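PDB 1POI: glutaconate coenzyme a-transferase from Acidaminococcus fermentans, which catalyses the transfer of coenzyme A from acetyl-CoA to glutaconate, (R)-2-hydroxyglutarate and related acids in glutamate degradation. Local coordinates for residues D8-Y13 with V174-A179; G186-W191 with M232-V237. All coordinates share one frame; numbering follows the deposited sequence.

Contact 1 of 2, residues D8-Y13 with V174-A179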
loop_
_atom_site.group_PDB
_atom_site.type_symbol
_atom_site.label_atom_id
_atom_site.label_comp_id
_atom_site.label_asym_id
_atom_site.label_seq_id
_atom_site.Cartn_x
_atom_site.Cartn_y
_atom_site.Cartn_z
ATOM N N ASP A 8 -9.152 8.607 33.497
ATOM C CA ASP A 8 -8.433 9.837 33.737
ATOM C C ASP A 8 -8.817 10.927 32.727
ATOM O O ASP A 8 -9.276 12.015 33.110
ATOM C CB ASP A 8 -6.934 9.567 33.697
ATOM C CG ASP A 8 -6.471 8.657 34.835
ATOM O OD1 ASP A 8 -7.146 8.592 35.900
ATOM O OD2 ASP A 8 -5.412 8.011 34.673
ATOM N N ALA A 9 -8.725 10.598 31.442
ATOM C CA ALA A 9 -9.043 11.540 30.378
ATOM C C ALA A 9 -10.436 12.121 30.503
ATOM O O ALA A 9 -10.615 13.325 30.517
ATOM C CB ALA A 9 -8.866 10.878 29.027
ATOM N N ILE A 10 -11.433 11.266 30.591
ATOM C CA ILE A 10 -12.809 11.734 30.722
ATOM C C ILE A 10 -13.035 12.665 31.927
ATOM O O ILE A 10 -13.795 13.639 31.843
ATOM C CB ILE A 10 -13.749 10.526 30.811
ATOM C CG1 ILE A 10 -13.847 9.872 29.426
ATOM C CG2 ILE A 10 -15.085 10.920 31.433
ATOM C CD1 ILE A 10 -14.640 10.689 28.355
ATOM N N ALA A 11 -12.392 12.335 33.045
ATOM C CA ALA A 11 -12.512 13.102 34.281
ATOM C C ALA A 11 -11.909 14.492 34.147
ATOM O O ALA A 11 -12.464 15.476 34.637
ATOM C CB ALA A 11 -11.832 12.367 35.400
ATOM N N LYS A 12 -10.742 14.545 33.515
ATOM C CA LYS A 12 -10.027 15.788 33.302
ATOM C C LYS A 12 -10.667 16.713 32.274
ATOM O O LYS A 12 -10.945 17.869 32.581
ATOM C CB LYS A 12 -8.581 15.488 32.920
ATOM C CG LYS A 12 -7.725 16.708 32.744
ATOM C CD LYS A 12 -6.252 16.317 32.666
ATOM C CE LYS A 12 -5.333 17.541 32.540
ATOM N NZ LYS A 12 -3.882 17.162 32.620
ATOM N N TYR A 13 -10.967 16.211 31.080
ATOM C CA TYR A 13 -11.535 17.064 30.030
ATOM C C TYR A 13 -13.048 17.134 29.897
ATOM O O TYR A 13 -13.536 17.911 29.073
ATOM C CB TYR A 13 -10.920 16.721 28.674
ATOM C CG TYR A 13 -9.425 16.733 28.692
ATOM C CD1 TYR A 13 -8.720 17.932 28.592
ATOM C CD2 TYR A 13 -8.709 15.568 28.891
ATOM C CE1 TYR A 13 -7.328 17.973 28.698
ATOM C CE2 TYR A 13 -7.309 15.591 28.997
ATOM C CZ TYR A 13 -6.634 16.800 28.901
ATOM O OH TYR A 13 -5.259 16.845 29.013
ATOM N N VAL A 174 -16.048 20.248 24.693
ATOM C CA VAL A 174 -15.340 18.973 24.468
ATOM C C VAL A 174 -15.857 18.259 23.207
ATOM O O VAL A 174 -17.068 18.261 22.896
ATOM C CB VAL A 174 -15.523 17.961 25.619
ATOM C CG1 VAL A 174 -14.340 17.017 25.683
ATOM C CG2 VAL A 174 -15.715 18.652 26.925
ATOM N N ALA A 175 -14.926 17.648 22.491
ATOM C CA ALA A 175 -15.249 16.885 21.300
ATOM C C ALA A 175 -14.708 15.485 21.560
ATOM O O ALA A 175 -13.556 15.336 22.034
ATOM C CB ALA A 175 -14.585 17.472 20.116
ATOM N N ILE A 176 -15.550 14.469 21.346
ATOM C CA ILE A 176 -15.118 13.081 21.546
ATOM C C ILE A 176 -15.333 12.319 20.252
ATOM O O ILE A 176 -16.460 12.283 19.731
ATOM C CB ILE A 176 -15.867 12.400 22.713
ATOM C CG1 ILE A 176 -15.593 13.176 24.019
ATOM C CG2 ILE A 176 -15.389 10.959 22.867
ATOM C CD1 ILE A 176 -16.604 12.975 25.113
ATOM N N ILE A 177 -14.236 11.795 19.693
ATOM C CA ILE A 177 -14.272 11.032 18.437
ATOM C C ILE A 177 -13.471 9.703 18.496
ATOM O O ILE A 177 -12.496 9.567 19.260
ATOM C CB ILE A 177 -13.767 11.889 17.216
ATOM C CG1 ILE A 177 -12.254 12.075 17.269
ATOM C CG2 ILE A 177 -14.472 13.233 17.153
ATOM C CD1 ILE A 177 -11.754 13.029 16.210
ATOM N N HIS A 178 -13.876 8.728 17.685
ATOM C CA HIS A 178 -13.186 7.444 17.670
ATOM C C HIS A 178 -12.452 7.210 16.342
ATOM O O HIS A 178 -13.052 7.278 15.278
ATOM C CB HIS A 178 -14.179 6.308 17.926
ATOM C CG HIS A 178 -13.515 4.987 18.111
ATOM N ND1 HIS A 178 -12.771 4.691 19.229
ATOM C CD2 HIS A 178 -13.342 3.952 17.262
ATOM C CE1 HIS A 178 -12.151 3.539 19.055
ATOM N NE2 HIS A 178 -12.481 3.071 17.867
ATOM N N ALA A 179 -11.172 6.891 16.397
ATOM C CA ALA A 179 -10.422 6.699 15.173
ATOM C C ALA A 179 -9.641 5.391 15.181
ATOM O O ALA A 179 -9.455 4.785 16.241
ATOM C CB ALA A 179 -9.490 7.860 14.994
#
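Val174 presses its branched side chain against the carbonyl oxygen of Tyr13, in the last turn of the helix, and this is the tight part of the contact. Val174 CG2 comes to 3.1 Å from Tyr13 O, with CG1 of the same valine at 3.6 Å. With CG1 anti to the backbone N of Val174 (chi1 -153°) and CG2 beside that N, both methyls face the oxygen. The second meeting point is looser: Ile10 CD1 and Ile176 CD1, both from residues buried like Val174, approach end to end at 4.4 Å, and no hydrogen bond links helix to strand. Strand 174-179 lies inside the seven-stranded parallel sheet of this alpha/beta CoA-transferase fold, and helix 6-13 packs on one face of it beside helix 32-40, whose Ala34 and Ile38 also meet Ile176. Tyr13, partly exposed, starts toward the strand, but its ring swings away to pack on Ala236 of strand 236-239. One face of that ring is covered by Lys12 CG, 3.9 Å above its centre. Asp8 and Ala11, on the side of the helix turned from the strand, and Lys12 on its flank are exposed to solvent.

Contact 2 of 2, residues G186-W191 with M232-V237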
loop_
_atom_site.group_PDB
_atom_site.type_symbol
_atom_site.label_atom_id
_atom_site.label_comp_id
_atom_site.label_asym_id
_atom_site.label_seq_id
_atom_site.Cartn_x
_atom_site.Cartn_y
_atom_site.Cartn_z
ATOM N N GLY A 186 -0.935 12.943 19.648
ATOM C CA GLY A 186 -2.258 13.360 19.211
ATOM C C GLY A 186 -2.561 13.322 17.729
ATOM O O GLY A 186 -3.696 13.636 17.347
ATOM N N THR A 187 -1.583 12.986 16.880
ATOM C CA THR A 187 -1.874 12.898 15.453
ATOM C C THR A 187 -2.875 11.736 15.266
ATOM O O THR A 187 -2.637 10.599 15.722
ATOM C CB THR A 187 -0.620 12.655 14.607
ATOM O OG1 THR A 187 0.478 13.411 15.133
ATOM C CG2 THR A 187 -0.869 13.104 13.190
ATOM N N VAL A 188 -3.977 12.047 14.589
ATOM C CA VAL A 188 -5.083 11.124 14.358
ATOM C C VAL A 188 -5.342 10.726 12.907
ATOM O O VAL A 188 -5.435 11.588 12.022
ATOM C CB VAL A 188 -6.373 11.726 14.933
ATOM C CG1 VAL A 188 -7.589 10.901 14.570
ATOM C CG2 VAL A 188 -6.229 11.861 16.428
ATOM N N ARG A 189 -5.523 9.417 12.704
ATOM C CA ARG A 189 -5.798 8.806 11.400
ATOM C C ARG A 189 -7.186 8.161 11.418
ATOM O O ARG A 189 -7.399 7.198 12.150
ATOM C CB ARG A 189 -4.786 7.687 11.123
ATOM C CG ARG A 189 -3.855 7.913 9.951
ATOM C CD ARG A 189 -2.812 6.800 9.877
ATOM N NE ARG A 189 -1.552 7.256 9.284
ATOM C CZ ARG A 189 -0.562 6.457 8.883
ATOM N NH1 ARG A 189 -0.665 5.134 8.990
ATOM N NH2 ARG A 189 0.572 6.983 8.433
ATOM N N ILE A 190 -8.118 8.711 10.648
ATOM C CA ILE A 190 -9.462 8.164 10.515
ATOM C C ILE A 190 -9.648 7.604 9.071
ATOM O O ILE A 190 -9.758 8.386 8.116
ATOM C CB ILE A 190 -10.529 9.252 10.672
ATOM C CG1 ILE A 190 -10.453 9.908 12.055
ATOM C CG2 ILE A 190 -11.922 8.665 10.392
ATOM C CD1 ILE A 190 -11.490 11.035 12.222
ATOM N N TRP A 191 -9.661 6.279 8.901
ATOM C CA TRP A 191 -9.875 5.677 7.581
ATOM C C TRP A 191 -11.365 5.827 7.155
ATOM O O TRP A 191 -12.269 5.710 7.982
ATOM C CB TRP A 191 -9.556 4.204 7.631
ATOM C CG TRP A 191 -8.288 3.824 8.320
ATOM C CD1 TRP A 191 -7.196 4.611 8.563
ATOM C CD2 TRP A 191 -7.961 2.520 8.818
ATOM N NE1 TRP A 191 -6.199 3.871 9.178
ATOM C CE2 TRP A 191 -6.644 2.586 9.345
ATOM C CE3 TRP A 191 -8.648 1.309 8.872
ATOM C CZ2 TRP A 191 -6.006 1.480 9.912
ATOM C CZ3 TRP A 191 -8.015 0.218 9.440
ATOM C CH2 TRP A 191 -6.702 0.309 9.953
ATOM N N MET A 232 -1.662 19.073 17.741
ATOM C CA MET A 232 -2.075 20.323 18.400
ATOM C C MET A 232 -3.542 20.389 18.817
ATOM O O MET A 232 -3.849 20.872 19.907
ATOM C CB MET A 232 -1.776 21.529 17.500
ATOM C CG MET A 232 -0.303 21.712 17.160
ATOM S SD MET A 232 0.158 21.201 15.481
ATOM C CE MET A 232 -0.834 22.420 14.506
ATOM N N CYS A 233 -4.440 19.898 17.968
ATOM C CA CYS A 233 -5.872 19.940 18.274
ATOM C C CYS A 233 -6.357 18.855 19.213
ATOM O O CYS A 233 -7.513 18.864 19.607
ATOM C CB CYS A 233 -6.685 19.822 16.986
ATOM S SG CYS A 233 -6.239 20.980 15.686
ATOM N N VAL A 234 -5.472 17.947 19.591
ATOM C CA VAL A 234 -5.827 16.809 20.419
ATOM C C VAL A 234 -5.208 16.822 21.819
ATOM O O VAL A 234 -3.981 16.911 21.963
ATOM C CB VAL A 234 -5.410 15.520 19.662
ATOM C CG1 VAL A 234 -5.486 14.296 20.554
ATOM C CG2 VAL A 234 -6.264 15.363 18.415
ATOM N N ASP A 235 -6.047 16.650 22.847
ATOM C CA ASP A 235 -5.586 16.650 24.248
ATOM C C ASP A 235 -5.399 15.303 24.918
ATOM O O ASP A 235 -4.422 15.114 25.641
ATOM C CB ASP A 235 -6.520 17.486 25.089
ATOM C CG ASP A 235 -6.566 18.866 24.621
ATOM O OD1 ASP A 235 -5.553 19.558 24.867
ATOM O OD2 ASP A 235 -7.572 19.233 23.957
ATOM N N ALA A 236 -6.374 14.411 24.747
ATOM C CA ALA A 236 -6.309 13.055 25.332
ATOM C C ALA A 236 -6.419 11.930 24.292
ATOM O O ALA A 236 -7.387 11.888 23.518
ATOM C CB ALA A 236 -7.408 12.872 26.386
ATOM N N VAL A 237 -5.417 11.054 24.266
ATOM C CA VAL A 237 -5.383 9.888 23.374
ATOM C C VAL A 237 -5.586 8.661 24.250
ATOM O O VAL A 237 -4.815 8.429 25.182
ATOM C CB VAL A 237 -4.030 9.723 22.628
ATOM C CG1 VAL A 237 -3.995 8.383 21.938
ATOM C CG2 VAL A 237 -3.860 10.789 21.578
#
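Gly186 and Val234 bring their CA atoms to 5.1 Å, yet the two backbones exchange no hydrogen bonds. The contact joins the turn leading into strand 188-189, an outer strand of a small mixed sheet, to the loop that enters strand 236-239, the edge strand within this chain of the main parallel sheet of the alpha/beta fold. Gly186 has a positive phi of 97°, and a CB there would collide with the carbonyl O of the preceding residue and crowd Val234 CB, so the lack of a side chain lets the chains come this close. Val234 fills the space alongside: its CG1 rests 3.6 Å from Gly186 CA, while CG2 sits 3.3 Å from Gly186 O. CG2 of Val234 also meets Val188 CG2 at 4.0 Å, the two side chains crossing at about a right angle. Val209 of strand 206-211 touches Val188, Val234 and Val237, adding to an aliphatic cluster. Were Val234 an alanine, the loss of both methyls would probably leave a gap beside the Gly186 carbonyl and deprive Val188 CG2 of its partner across this contact. Just before the loop, Met232 O accepts a hydrogen bond from a basic side chain of another protein chain. Val237, with CG1 anti to its backbone N (chi1 170°), directs the other methyl, CG2, to 3.8 Å from Gly186 CA.

How the contacts relate
The centres of contacts 1 and 2 lie about 11 Å apart, and both segments of contact 1 come earlier in the chain than those of contact 2. The two contacts share the parallel sheet: strand 174-179 supplies contact 1, strand 236-239 contact 2, and strand 206-211 runs between them. Helix 6-13 covers one face, where Ala9 CB meets Ala236 CB at 3.6 Å. The valines of contact 2 gather on the other face, where Ala179 CB at the end of strand 174-179 lies 3.6 Å from Val188 CG1. The amino-terminal helix and the segment carrying strand 188-189 are thus packed against the two faces of one sheet within the CoA-transferase family region.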